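Long-range contacts in EDTA monooxygenase (PDB 5DQP), which probably oxidises EDTA as an FMN-dependent monooxygenase of the luciferase-like family, drawing on reduced flavin from a partner flavin reductase: residues V9-S14 / R68-F73; N162-P167 / N199-P204; G180-I185 / A195-V200; P207-Q212 / S416-R421; Y231-S236 / L334-D339. One frame throughout, in Å; residues are numbered along the deposited sequence. Where two conformers were deposited one is given.

Contact 1: residues V9-S14 / R68-F73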
# COMPACT_ATOMS: atom_id res chain seq x y z
N VAL A 9 7.79 -16.40 11.63
CA VAL A 9 6.95 -15.43 10.94
C VAL A 9 5.49 -15.74 11.27
O VAL A 9 5.11 -16.91 11.34
CB VAL A 9 7.18 -15.49 9.41
CG1 VAL A 9 6.17 -14.55 8.68
CG2 VAL A 9 8.63 -15.16 9.07
N SER A 10 4.68 -14.70 11.47
CA SER A 10 3.29 -14.88 11.89
C SER A 10 2.33 -14.36 10.83
O SER A 10 2.36 -13.18 10.49
CB SER A 10 3.01 -14.16 13.22
OG SER A 10 3.35 -12.76 13.14
N TRP A 11 1.48 -15.25 10.31
CA TRP A 11 0.38 -14.80 9.48
C TRP A 11 -0.42 -13.76 10.25
O TRP A 11 -0.64 -13.89 11.45
CB TRP A 11 -0.57 -15.93 9.10
CG TRP A 11 -0.09 -16.95 8.18
CD1 TRP A 11 0.92 -17.84 8.38
CD2 TRP A 11 -0.67 -17.28 6.91
NE1 TRP A 11 1.04 -18.68 7.30
CE2 TRP A 11 0.07 -18.36 6.38
CE3 TRP A 11 -1.73 -16.76 6.16
CZ2 TRP A 11 -0.21 -18.93 5.14
CZ3 TRP A 11 -2.02 -17.33 4.92
CH2 TRP A 11 -1.26 -18.40 4.42
N LEU A 12 -0.89 -12.76 9.53
CA LEU A 12 -1.66 -11.70 10.18
C LEU A 12 -3.00 -11.40 9.53
O LEU A 12 -3.70 -10.49 10.00
CB LEU A 12 -0.82 -10.40 10.24
CG LEU A 12 -0.81 -9.81 11.67
CD1 LEU A 12 -0.18 -10.78 12.70
CD2 LEU A 12 -0.11 -8.47 11.70
N ASN A 13 -3.42 -12.15 8.52
CA ASN A 13 -4.64 -11.81 7.79
C ASN A 13 -5.90 -11.88 8.65
O ASN A 13 -6.15 -12.86 9.36
CB ASN A 13 -4.81 -12.75 6.60
CG ASN A 13 -3.76 -12.55 5.55
OD1 ASN A 13 -2.64 -12.96 5.72
ND2 ASN A 13 -4.13 -11.90 4.46
N SER A 14 -6.73 -10.84 8.52
CA SER A 14 -8.16 -10.91 8.87
C SER A 14 -8.32 -11.38 10.31
O SER A 14 -7.67 -10.83 11.22
CB SER A 14 -8.87 -11.76 7.82
OG SER A 14 -10.26 -11.83 8.10
N ARG A 68 -14.90 -16.41 6.73
CA ARG A 68 -14.44 -15.05 6.87
C ARG A 68 -13.66 -14.63 5.62
O ARG A 68 -12.98 -15.46 5.00
CB ARG A 68 -13.58 -14.92 8.14
CG ARG A 68 -12.42 -15.88 8.21
CD ARG A 68 -11.12 -15.19 7.85
NE ARG A 68 -10.07 -16.16 7.59
CZ ARG A 68 -10.03 -16.95 6.51
NH1 ARG A 68 -10.99 -16.90 5.58
NH2 ARG A 68 -9.03 -17.81 6.36
N PRO A 69 -13.78 -13.36 5.19
CA PRO A 69 -12.94 -12.89 4.07
C PRO A 69 -11.48 -12.82 4.50
O PRO A 69 -11.16 -12.24 5.54
CB PRO A 69 -13.51 -11.50 3.76
CG PRO A 69 -14.14 -11.05 5.04
CD PRO A 69 -14.61 -12.29 5.77
N GLU A 70 -10.61 -13.46 3.73
CA GLU A 70 -9.21 -13.57 4.13
C GLU A 70 -8.42 -12.30 3.82
O GLU A 70 -7.45 -11.99 4.52
CB GLU A 70 -8.54 -14.76 3.43
CG GLU A 70 -7.19 -15.10 4.06
CD GLU A 70 -6.50 -16.30 3.42
OE1 GLU A 70 -5.25 -16.44 3.55
OE2 GLU A 70 -7.21 -17.11 2.78
N TYR A 71 -8.84 -11.55 2.80
CA TYR A 71 -8.09 -10.42 2.27
C TYR A 71 -8.91 -9.14 2.35
O TYR A 71 -9.26 -8.54 1.32
CB TYR A 71 -7.67 -10.71 0.83
CG TYR A 71 -7.30 -12.17 0.56
CD1 TYR A 71 -6.18 -12.75 1.14
CD2 TYR A 71 -8.06 -12.95 -0.31
CE1 TYR A 71 -5.83 -14.07 0.88
CE2 TYR A 71 -7.72 -14.29 -0.57
CZ TYR A 71 -6.60 -14.82 0.02
OH TYR A 71 -6.24 -16.11 -0.24
N PRO A 72 -9.23 -8.65 3.56
CA PRO A 72 -10.06 -7.44 3.64
C PRO A 72 -9.37 -6.16 3.16
O PRO A 72 -10.07 -5.18 2.89
CB PRO A 72 -10.45 -7.38 5.14
CG PRO A 72 -9.40 -8.17 5.83
CD PRO A 72 -8.98 -9.25 4.89
N PHE A 73 -8.03 -6.14 3.01
CA PHE A 73 -7.30 -4.94 2.63
C PHE A 73 -6.15 -5.27 1.69
O PHE A 73 -5.55 -6.36 1.77
CB PHE A 73 -6.66 -4.21 3.81
CG PHE A 73 -7.61 -3.64 4.76
CD1 PHE A 73 -8.34 -2.49 4.44
CD2 PHE A 73 -7.76 -4.20 6.02
CE1 PHE A 73 -9.22 -1.94 5.34
CE2 PHE A 73 -8.63 -3.65 6.92
CZ PHE A 73 -9.37 -2.51 6.58
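N13 and S14 meet the backbone of P69 and E70 where the first barrel strand runs out into a loop. N13 CB lies 3.4 Å from E70 O. With N13 CG anti to the carbonyl carbon (chi1 -68°), CG passes 3.9 Å from E70 O, and N13 ND2 ends 3.3 Å from the same oxygen in a weak hydrogen bond. N13 ND2 also comes to the edge of the Y71 ring, 4.0 Å from Y71 CD1, with amide and ring planes nearly perpendicular; its stronger bond goes to A56 O. S14 OG donates a 2.7 Å hydrogen bond to P69 O, approached nearly head-on at a C=O...OG angle of 160°. The same OG leans on R68 CD, while S14 CB rests 3.9 Å from P72 CD. An alanine at S14 would probably leave P69 O without this donor and let the R68-P69 backbone shift. E70 CB is sandwiched between the R68 guanidinium and the Y71 ring, lying over the ring's centre; R68 NE bonds G16 O. Y71 lies close to D57, a predicted FMN ligand, so the contact probably borders the flavin site. P69 and Y71 also pack on F179 and N199 of the second subunit. Behind the contact, L12 packs on helices 35-47 and 390-405 and on strand 52-55, while V9 and W11 pair with strand 380-383.

Contact 2: residues N162-P167 / N199-P204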
# COMPACT_ATOMS: atom_id res chain seq x y z
N ASN A 162 17.77 -1.41 -8.41
CA ASN A 162 19.17 -1.03 -8.46
C ASN A 162 19.43 0.21 -9.28
O ASN A 162 20.58 0.63 -9.35
CB ASN A 162 20.02 -2.18 -9.01
CG ASN A 162 20.11 -3.31 -8.03
OD1 ASN A 162 20.09 -3.09 -6.82
ND2 ASN A 162 20.20 -4.53 -8.54
N SER A 163 18.40 0.79 -9.91
CA SER A 163 18.60 1.83 -10.91
C SER A 163 18.82 3.22 -10.31
O SER A 163 19.17 4.14 -11.07
CB SER A 163 17.42 1.88 -11.89
OG SER A 163 16.25 2.39 -11.25
N TRP A 164 18.60 3.42 -9.01
CA TRP A 164 18.88 4.70 -8.35
C TRP A 164 19.62 4.41 -7.06
O TRP A 164 19.01 3.96 -6.08
CB TRP A 164 17.61 5.50 -8.07
CG TRP A 164 17.91 6.87 -7.47
CD1 TRP A 164 19.13 7.52 -7.43
CD2 TRP A 164 16.98 7.73 -6.82
NE1 TRP A 164 18.99 8.75 -6.82
CE2 TRP A 164 17.69 8.91 -6.45
CE3 TRP A 164 15.61 7.66 -6.57
CZ2 TRP A 164 17.07 9.96 -5.79
CZ3 TRP A 164 15.01 8.72 -5.93
CH2 TRP A 164 15.73 9.85 -5.55
N LYS A 165 20.92 4.66 -7.05
CA LYS A 165 21.75 4.52 -5.86
C LYS A 165 22.06 5.93 -5.35
O LYS A 165 22.99 6.58 -5.83
CB LYS A 165 23.00 3.72 -6.17
CG LYS A 165 22.70 2.25 -6.53
CD LYS A 165 23.94 1.49 -6.98
CE LYS A 165 23.55 0.11 -7.51
NZ LYS A 165 24.72 -0.72 -7.91
N PHE A 166 21.23 6.40 -4.42
CA PHE A 166 21.39 7.72 -3.83
C PHE A 166 22.57 7.72 -2.85
O PHE A 166 22.80 6.72 -2.17
CB PHE A 166 20.09 8.11 -3.11
CG PHE A 166 20.12 9.43 -2.39
CD1 PHE A 166 19.88 10.61 -3.07
CD2 PHE A 166 20.42 9.49 -1.04
CE1 PHE A 166 19.93 11.83 -2.42
CE2 PHE A 166 20.47 10.70 -0.38
CZ PHE A 166 20.22 11.88 -1.07
N PRO A 167 23.43 8.90 -2.78
CA PRO A 167 24.65 8.91 -1.93
C PRO A 167 24.40 9.22 -0.45
O PRO A 167 24.58 10.33 0.05
CB PRO A 167 25.52 9.98 -2.61
CG PRO A 167 24.56 10.89 -3.31
CD PRO A 167 23.27 10.13 -3.57
N ASN A 199 11.99 5.86 -9.12
CA ASN A 199 12.06 7.06 -8.30
C ASN A 199 12.01 6.76 -6.80
O ASN A 199 11.50 7.56 -6.01
CB ASN A 199 10.95 8.04 -8.71
CG ASN A 199 9.56 7.50 -8.46
OD1 ASN A 199 9.37 6.30 -8.24
ND2 ASN A 199 8.58 8.38 -8.52
N VAL A 200 12.57 5.64 -6.37
CA VAL A 200 12.77 5.34 -4.96
C VAL A 200 14.19 4.79 -4.89
O VAL A 200 14.52 3.89 -5.65
CB VAL A 200 11.76 4.31 -4.41
CG1 VAL A 200 12.05 4.03 -2.93
CG2 VAL A 200 10.32 4.78 -4.62
N PRO A 201 15.06 5.30 -4.02
CA PRO A 201 16.46 4.90 -4.08
C PRO A 201 16.74 3.60 -3.32
O PRO A 201 16.09 3.28 -2.33
CB PRO A 201 17.19 6.07 -3.43
CG PRO A 201 16.19 6.48 -2.36
CD PRO A 201 14.82 6.32 -2.98
N LEU A 202 17.75 2.87 -3.81
CA LEU A 202 18.22 1.69 -3.12
C LEU A 202 18.76 2.09 -1.75
O LEU A 202 19.55 3.03 -1.66
CB LEU A 202 19.32 0.99 -3.92
CG LEU A 202 19.83 -0.38 -3.46
CD1 LEU A 202 18.70 -1.42 -3.53
CD2 LEU A 202 20.96 -0.81 -4.34
N PRO A 203 18.35 1.44 -0.68
CA PRO A 203 18.90 1.75 0.63
C PRO A 203 20.30 1.18 0.75
O PRO A 203 20.67 0.28 -0.00
CB PRO A 203 17.93 1.05 1.60
CG PRO A 203 16.70 0.71 0.74
CD PRO A 203 17.28 0.43 -0.61
N PRO A 204 21.10 1.67 1.71
CA PRO A 204 22.45 1.13 1.88
C PRO A 204 22.48 -0.29 2.40
O PRO A 204 23.50 -0.98 2.23
CB PRO A 204 23.09 2.11 2.89
CG PRO A 204 21.93 2.64 3.65
CD PRO A 204 20.81 2.76 2.66
O HOH W 1 22.25 3.79 -2.81
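W164 O is gripped by two groups of segment 199-204: L202 N gives it a nearly straight 2.8 Å hydrogen bond (N-H...O 169°), and P201 CA adds a CA-H...O contact at 3.4 Å. The contact lies in the long excursion between helix 143-161 and strand 210-213 of the TIM-barrel (luciferase-like) fold. The bond fastens segment 199-204 to strand 164-165 where the two cross, while the antiparallel two-stranded sheet formed with strand 181-182 uses other backbone groups of S163 and K165. W164 CG stands anti to its backbone N (chi1 -177°), and the indole lies alongside P201. P201 CB makes a CH-pi contact over the six-membered ring of W164, 4.0 Å from its centroid and 19° off the normal. F166 CB lies over the same face, also offset toward the rim, and touches P201 CB at 3.6 Å, so the three groups close into one apolar cluster. At the indole's edge CZ3 meets N199 C in the ring plane, and NE1 is satisfied by F179 O. On the more exposed flank the L202 isobutyl runs beside N162 and K165, its CD2 lying 3.5 Å from N162 OD1 and 4.1 Å from K165 CG. F33 of the second subunit stacks edge-to-face on F166 and packs on P201, tying the cluster to the dimer interface. A water bridges the two backbones, donating to F166 O and to L202 O, each at 3.0 Å.

Contact 3: residues G180-I185 / A195-V200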
# COMPACT_ATOMS: atom_id res chain seq x y z
N GLY A 180 23.54 10.89 -7.00
CA GLY A 180 24.31 9.66 -7.01
C GLY A 180 24.23 8.95 -8.36
O GLY A 180 24.19 9.58 -9.41
N GLU A 181 24.21 7.62 -8.32
CA GLU A 181 24.23 6.80 -9.53
C GLU A 181 22.80 6.50 -9.96
O GLU A 181 22.05 5.79 -9.27
CB GLU A 181 25.02 5.51 -9.30
CG GLU A 181 24.92 4.52 -10.48
CD GLU A 181 25.48 3.13 -10.16
OE1 GLU A 181 26.34 3.02 -9.25
OE2 GLU A 181 25.07 2.15 -10.82
N VAL A 182 22.42 7.02 -11.13
CA VAL A 182 21.09 6.88 -11.70
C VAL A 182 21.27 6.25 -13.07
O VAL A 182 21.96 6.81 -13.92
CB VAL A 182 20.38 8.23 -11.81
CG1 VAL A 182 19.05 8.11 -12.53
CG2 VAL A 182 20.22 8.84 -10.43
N MET A 183 20.68 5.09 -13.27
CA MET A 183 20.84 4.47 -14.58
C MET A 183 19.55 3.76 -15.00
O MET A 183 19.10 2.84 -14.30
CB MET A 183 22.00 3.48 -14.56
CG MET A 183 22.37 2.94 -15.94
SD MET A 183 23.37 1.45 -15.83
CE MET A 183 23.43 0.94 -17.55
N PRO A 184 18.95 4.15 -16.13
CA PRO A 184 17.76 3.45 -16.61
C PRO A 184 18.08 1.99 -16.92
O PRO A 184 19.23 1.60 -17.09
CB PRO A 184 17.39 4.21 -17.88
CG PRO A 184 18.68 4.80 -18.34
CD PRO A 184 19.42 5.16 -17.10
N ILE A 185 17.03 1.17 -16.94
CA ILE A 185 17.22 -0.24 -17.29
C ILE A 185 16.93 -0.51 -18.76
O ILE A 185 17.46 -1.48 -19.31
CB ILE A 185 16.37 -1.19 -16.41
CG1 ILE A 185 14.88 -0.95 -16.64
CG2 ILE A 185 16.76 -1.06 -14.94
CD1 ILE A 185 13.94 -1.90 -15.87
N ALA A 195 11.41 1.55 -19.07
CA ALA A 195 12.64 2.31 -19.19
C ALA A 195 13.35 2.48 -17.85
O ALA A 195 14.56 2.28 -17.76
CB ALA A 195 12.37 3.68 -19.83
N GLY A 196 12.61 2.84 -16.79
CA GLY A 196 13.24 3.25 -15.55
C GLY A 196 13.98 4.56 -15.80
O GLY A 196 13.86 5.10 -16.89
N PRO A 197 14.73 5.09 -14.82
CA PRO A 197 14.96 4.58 -13.46
C PRO A 197 13.73 4.64 -12.55
O PRO A 197 12.75 5.34 -12.84
CB PRO A 197 16.06 5.50 -12.92
CG PRO A 197 15.90 6.78 -13.69
CD PRO A 197 15.45 6.37 -15.05
N LEU A 198 13.79 3.86 -11.47
CA LEU A 198 12.85 3.96 -10.38
C LEU A 198 13.08 5.26 -9.62
O LEU A 198 14.21 5.71 -9.48
CB LEU A 198 13.02 2.79 -9.43
CG LEU A 198 11.93 2.44 -8.42
CD1 LEU A 198 10.67 2.04 -9.17
CD2 LEU A 198 12.43 1.30 -7.51
N ASN A 199 11.99 5.86 -9.12
CA ASN A 199 12.06 7.06 -8.30
C ASN A 199 12.01 6.76 -6.80
O ASN A 199 11.50 7.56 -6.01
CB ASN A 199 10.95 8.04 -8.71
CG ASN A 199 9.56 7.50 -8.46
OD1 ASN A 199 9.37 6.30 -8.24
ND2 ASN A 199 8.58 8.38 -8.52
N VAL A 200 12.57 5.64 -6.37
CA VAL A 200 12.77 5.34 -4.96
C VAL A 200 14.19 4.79 -4.89
O VAL A 200 14.52 3.89 -5.65
CB VAL A 200 11.76 4.31 -4.41
CG1 VAL A 200 12.05 4.03 -2.93
CG2 VAL A 200 10.32 4.78 -4.62
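I185 N and A195 O are joined by a 2.8 Å hydrogen bond, bent at the hydrogen (136°), at the base of the hairpin formed by strands 187-188 and 193-194. The packing is tight round that oxygen. P184 CB lies 3.4 Å from A195 O, and so does I185 CG1, which a chi1 of 64° places between its own backbone N and carbonyl carbon. A second close point lies farther along, where V182 CG1 presses on P197 CG at 3.6 Å, the two side chains crossing at a slant. P197 follows a cis peptide bond, and G196 before it has positive phi. Between these points the fit is looser: P184 CB and P197 CD are 4.1 Å apart, and M183 meets P197 through its backbone O alone, while its CB points away and the exposed side chain stays clear of segment 195-200. The second subunit covers part of the contact, with A134 packed on A195 and P63 on V182. Inward, I185 and L198 lie against helix 143-161, P197 O accepts from Y103 OH of helix 102-115, and strand 181-182 pairs with strand 164-165.

Contact 4: residues P207-Q212 / S416-R421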
# COMPACT_ATOMS: atom_id res chain seq x y z
N PRO A 207 18.12 -4.29 -1.14
CA PRO A 207 16.73 -4.25 -1.64
C PRO A 207 15.77 -5.04 -0.75
O PRO A 207 16.20 -5.77 0.16
CB PRO A 207 16.86 -4.89 -3.03
CG PRO A 207 17.94 -5.92 -2.85
CD PRO A 207 18.95 -5.23 -1.92
N PRO A 208 14.46 -4.91 -0.98
CA PRO A 208 13.50 -5.70 -0.20
C PRO A 208 13.76 -7.19 -0.35
O PRO A 208 14.16 -7.67 -1.41
CB PRO A 208 12.15 -5.33 -0.82
CG PRO A 208 12.39 -3.97 -1.46
CD PRO A 208 13.78 -4.08 -2.00
N VAL A 209 13.50 -7.92 0.74
CA VAL A 209 13.58 -9.38 0.74
C VAL A 209 12.46 -9.95 -0.12
O VAL A 209 11.32 -9.49 -0.06
CB VAL A 209 13.51 -9.90 2.19
CG1 VAL A 209 13.36 -11.42 2.25
CG2 VAL A 209 14.73 -9.44 2.97
N VAL A 210 12.78 -10.96 -0.93
CA VAL A 210 11.80 -11.57 -1.83
C VAL A 210 11.48 -12.97 -1.32
O VAL A 210 12.38 -13.77 -1.08
CB VAL A 210 12.29 -11.61 -3.29
CG1 VAL A 210 11.35 -12.46 -4.17
CG2 VAL A 210 12.39 -10.18 -3.86
N VAL A 211 10.18 -13.25 -1.18
CA VAL A 211 9.68 -14.49 -0.62
C VAL A 211 8.95 -15.24 -1.73
O VAL A 211 8.37 -14.63 -2.63
CB VAL A 211 8.75 -14.20 0.59
CG1 VAL A 211 8.06 -15.51 1.13
CG2 VAL A 211 9.55 -13.51 1.70
N GLN A 212 9.02 -16.58 -1.67
CA GLN A 212 8.41 -17.44 -2.67
C GLN A 212 7.73 -18.63 -2.00
O GLN A 212 8.14 -19.08 -0.92
CB GLN A 212 9.46 -17.92 -3.70
CG GLN A 212 8.87 -18.64 -4.95
CD GLN A 212 8.59 -20.13 -4.72
OE1 GLN A 212 9.22 -20.77 -3.86
NE2 GLN A 212 7.64 -20.69 -5.48
N SER A 416 17.91 -3.88 12.80
CA SER A 416 16.71 -3.11 12.54
C SER A 416 16.17 -3.30 11.13
O SER A 416 15.08 -2.80 10.84
CB SER A 416 16.97 -1.61 12.81
OG SER A 416 17.86 -1.07 11.86
N THR A 417 16.86 -4.01 10.26
CA THR A 417 16.29 -4.27 8.94
C THR A 417 16.01 -5.76 8.81
O THR A 417 16.65 -6.59 9.46
CB THR A 417 17.21 -3.75 7.82
OG1 THR A 417 18.27 -4.68 7.58
CG2 THR A 417 17.80 -2.37 8.20
N LEU A 418 15.01 -6.08 7.98
CA LEU A 418 14.65 -7.48 7.76
C LEU A 418 15.78 -8.24 7.06
O LEU A 418 16.15 -9.34 7.48
CB LEU A 418 13.34 -7.56 6.96
CG LEU A 418 12.80 -8.96 6.73
CD1 LEU A 418 12.51 -9.67 8.07
CD2 LEU A 418 11.54 -8.87 5.86
N ARG A 419 16.36 -7.67 6.01
CA ARG A 419 17.47 -8.36 5.34
C ARG A 419 18.60 -8.69 6.32
O ARG A 419 19.16 -9.79 6.28
CB ARG A 419 17.97 -7.53 4.16
CG ARG A 419 19.23 -8.06 3.51
CD ARG A 419 19.52 -7.41 2.15
NE ARG A 419 18.40 -7.52 1.21
CZ ARG A 419 18.08 -8.62 0.54
NH1 ARG A 419 18.81 -9.71 0.67
NH2 ARG A 419 17.03 -8.64 -0.28
N GLU A 420 18.93 -7.76 7.23
CA GLU A 420 20.01 -8.05 8.17
C GLU A 420 19.56 -8.97 9.30
O GLU A 420 20.32 -9.85 9.74
CB GLU A 420 20.58 -6.74 8.74
CG GLU A 420 21.24 -5.89 7.64
CD GLU A 420 21.60 -4.46 8.08
OE1 GLU A 420 20.77 -3.82 8.77
OE2 GLU A 420 22.70 -3.98 7.72
N ARG A 421 18.33 -8.81 9.79
CA ARG A 421 17.79 -9.74 10.79
C ARG A 421 17.86 -11.19 10.30
O ARG A 421 18.21 -12.11 11.05
CB ARG A 421 16.35 -9.34 11.13
CG ARG A 421 15.67 -10.25 12.16
CD ARG A 421 14.39 -9.62 12.67
NE ARG A 421 14.59 -8.24 13.09
CZ ARG A 421 13.65 -7.30 13.02
NH1 ARG A 421 12.45 -7.63 12.55
NH2 ARG A 421 13.89 -6.06 13.42
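The short C-terminal helix 418-421 docks on the chain entering barrel strand 210-213, and R419 fastens the two by holding the carbonyls of P207 and P208. The arginine grips P207 side-on: R419 NE and R419 NH2 each donate a 3.0 Å hydrogen bond to P207 O, which lies almost exactly in the guanidinium plane. NE sits in the carbonyl plane, whereas NH2 comes from well above it. R419 NH2 also reaches P208 O at 3.2 Å in a weak, bent bond. A turn at chi3 (-54°) swings NE out of the otherwise extended chain to meet P207 O. V209 CG2 lies over one face of the guanidinium, toward its rim, and touches R419 CA at 3.8 Å; L418 CG packs on that same methyl at 4.3 Å. The remaining nitrogen, NH1, forms a salt bridge with E228 OE2 and bonds P425 O; E228 OE1 in turn accepts from V210 N, so the carboxylate ties arginine and strand together. A methionine in place of R419 would probably leave P207 O without its two donors and E228 OE2 without its salt-bridge mate. T417 is the N-cap of the helix, its OG1 accepting from E420 N at 3.2 Å and donating to E420 OE1. Around the contact, P207 and P208 pack on W161 of helix 143-161, P208 on helix 102-115, and V209 on strand 229-233, while V209 also shares backbone bonds with W122 of strand 120-125.

Contact 5: residues Y231-S236 / L334-D339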
# COMPACT_ATOMS: atom_id res chain seq x y z
N TYR A 231 8.38 -20.54 1.69
CA TYR A 231 7.39 -21.20 2.53
C TYR A 231 7.18 -22.62 2.05
O TYR A 231 7.14 -22.88 0.85
CB TYR A 231 6.05 -20.47 2.49
CG TYR A 231 6.09 -19.09 3.05
CD1 TYR A 231 7.21 -18.63 3.75
CD2 TYR A 231 5.00 -18.25 2.91
CE1 TYR A 231 7.23 -17.35 4.29
CE2 TYR A 231 5.00 -16.98 3.45
CZ TYR A 231 6.11 -16.53 4.14
OH TYR A 231 6.11 -15.26 4.66
N ALA A 232 7.03 -23.54 3.01
CA ALA A 232 6.90 -24.96 2.69
C ALA A 232 5.73 -25.57 3.44
O ALA A 232 5.25 -25.05 4.45
CB ALA A 232 8.19 -25.74 3.02
N PHE A 233 5.29 -26.70 2.91
CA PHE A 233 4.26 -27.51 3.53
C PHE A 233 4.86 -28.26 4.72
O PHE A 233 6.01 -28.70 4.68
CB PHE A 233 3.69 -28.48 2.49
CG PHE A 233 2.63 -29.39 3.02
CD1 PHE A 233 1.39 -28.88 3.39
CD2 PHE A 233 2.85 -30.76 3.09
CE1 PHE A 233 0.41 -29.73 3.86
CE2 PHE A 233 1.87 -31.61 3.56
CZ PHE A 233 0.65 -31.09 3.95
N LEU A 234 4.10 -28.35 5.80
CA LEU A 234 4.56 -29.11 6.96
C LEU A 234 4.10 -30.56 6.79
O LEU A 234 3.12 -31.01 7.37
CB LEU A 234 4.06 -28.48 8.25
CG LEU A 234 4.60 -29.17 9.50
CD1 LEU A 234 5.92 -28.59 9.89
CD2 LEU A 234 3.61 -29.10 10.68
N GLY A 235 4.83 -31.28 5.94
CA GLY A 235 4.52 -32.67 5.65
C GLY A 235 5.40 -33.51 6.54
O GLY A 235 5.50 -33.25 7.75
N SER A 236 6.08 -34.49 5.96
CA SER A 236 6.92 -35.34 6.79
C SER A 236 8.24 -34.64 7.06
O SER A 236 8.70 -33.83 6.26
CB SER A 236 7.17 -36.69 6.12
OG SER A 236 8.17 -36.57 5.11
N LEU A 334 -1.49 -37.69 -1.08
CA LEU A 334 -1.69 -38.99 -0.45
C LEU A 334 -0.36 -39.58 -0.00
O LEU A 334 -0.23 -40.08 1.12
CB LEU A 334 -2.40 -39.95 -1.42
CG LEU A 334 -3.75 -39.48 -1.98
CD1 LEU A 334 -4.31 -40.45 -3.04
CD2 LEU A 334 -4.78 -39.25 -0.86
N LYS A 335 0.65 -39.51 -0.86
CA LYS A 335 1.94 -40.06 -0.48
C LYS A 335 2.56 -39.29 0.69
O LYS A 335 3.22 -39.88 1.55
CB LYS A 335 2.88 -40.07 -1.68
CG LYS A 335 4.10 -40.93 -1.45
CD LYS A 335 3.67 -42.34 -1.01
CE LYS A 335 4.71 -43.00 -0.10
NZ LYS A 335 4.92 -42.20 1.14
N SER A 336 2.31 -37.99 0.77
CA SER A 336 2.81 -37.21 1.89
C SER A 336 2.17 -37.68 3.19
O SER A 336 2.84 -37.79 4.22
CB SER A 336 2.54 -35.72 1.66
OG SER A 336 3.10 -34.98 2.72
N MET A 337 0.87 -37.95 3.15
CA MET A 337 0.18 -38.42 4.33
C MET A 337 0.73 -39.76 4.78
O MET A 337 0.81 -40.03 5.98
CB MET A 337 -1.31 -38.52 4.04
CG MET A 337 -2.01 -37.18 4.09
SD MET A 337 -3.79 -37.48 3.97
CE MET A 337 -3.91 -37.85 2.22
N VAL A 338 1.12 -40.63 3.84
CA VAL A 338 1.70 -41.91 4.23
C VAL A 338 3.04 -41.69 4.93
O VAL A 338 3.30 -42.27 5.99
CB VAL A 338 1.84 -42.84 3.02
CG1 VAL A 338 2.66 -44.03 3.41
CG2 VAL A 338 0.47 -43.29 2.57
N ASP A 339 3.87 -40.81 4.37
CA ASP A 339 5.17 -40.52 4.96
C ASP A 339 5.02 -39.93 6.37
O ASP A 339 5.75 -40.32 7.29
CB ASP A 339 5.94 -39.55 4.05
CG ASP A 339 7.40 -39.41 4.43
OD1 ASP A 339 7.90 -40.25 5.23
OD2 ASP A 339 8.07 -38.48 3.91
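F233 offers the edge of its ring to S336, whose OG lies near the ring plane, 3.7 Å from F233 CE2. The ring also touches M355 and lies close to a bound polyether, probably from the crystallisation liquor, which accepts a hydrogen bond from F233 N. F233 CB points toward the helix, and CG is anti to the backbone N (chi1 179°). S336 OG, likewise anti to its own N, touches both the ring edge and the G235 backbone, 4.0 Å from G235 CA. A CB on G235 would crowd this hydroxyl, which fits the glycine here. The second flat group, the D339 carboxylate, lies next to S236. The CB atoms of S236 and D339 stand 3.7 Å apart, but S236 OG and D339 OD2 are modelled too close together, and the nature of that meeting is doubtful. The sound partner of S236 OG is A239 N: as N-cap, S236 caps the first turn of helix 237-253. L234 forms an inverse gamma turn, closed by a weak G235 N to F233 O bond of 3.1 Å, and R354 binds the carbonyls of both L234 and G235. The contact thus joins the chain leaving barrel strand 229-233 to helix 331-344. That strand lies between strands 210-213 and 262-271, with L234 packing on the latter, while M337 of the helix packs on helix 292-303.

Contacts 1 and 4 are buried, beside the ends of barrel strands, and hold by polar grips on backbone carbonyls, one through serine and asparagine, the other through an arginine whose charge is met by a glutamate. Contact 5 is partly buried, with sparser chemistry, on the chain leaving strand 229-233. That strand pairs with strand 210-213 of contact 4 and, through Y231, touches V9 of contact 1. Contacts 2 and 3 lie in the excursion beyond the barrel, share N199 and V200, and are joined by the pairing of strands 164-165 and 181-182. Contact 2 is the buried, aromatic one, contact 3 the surface one; like contact 1, both meet the second subunit.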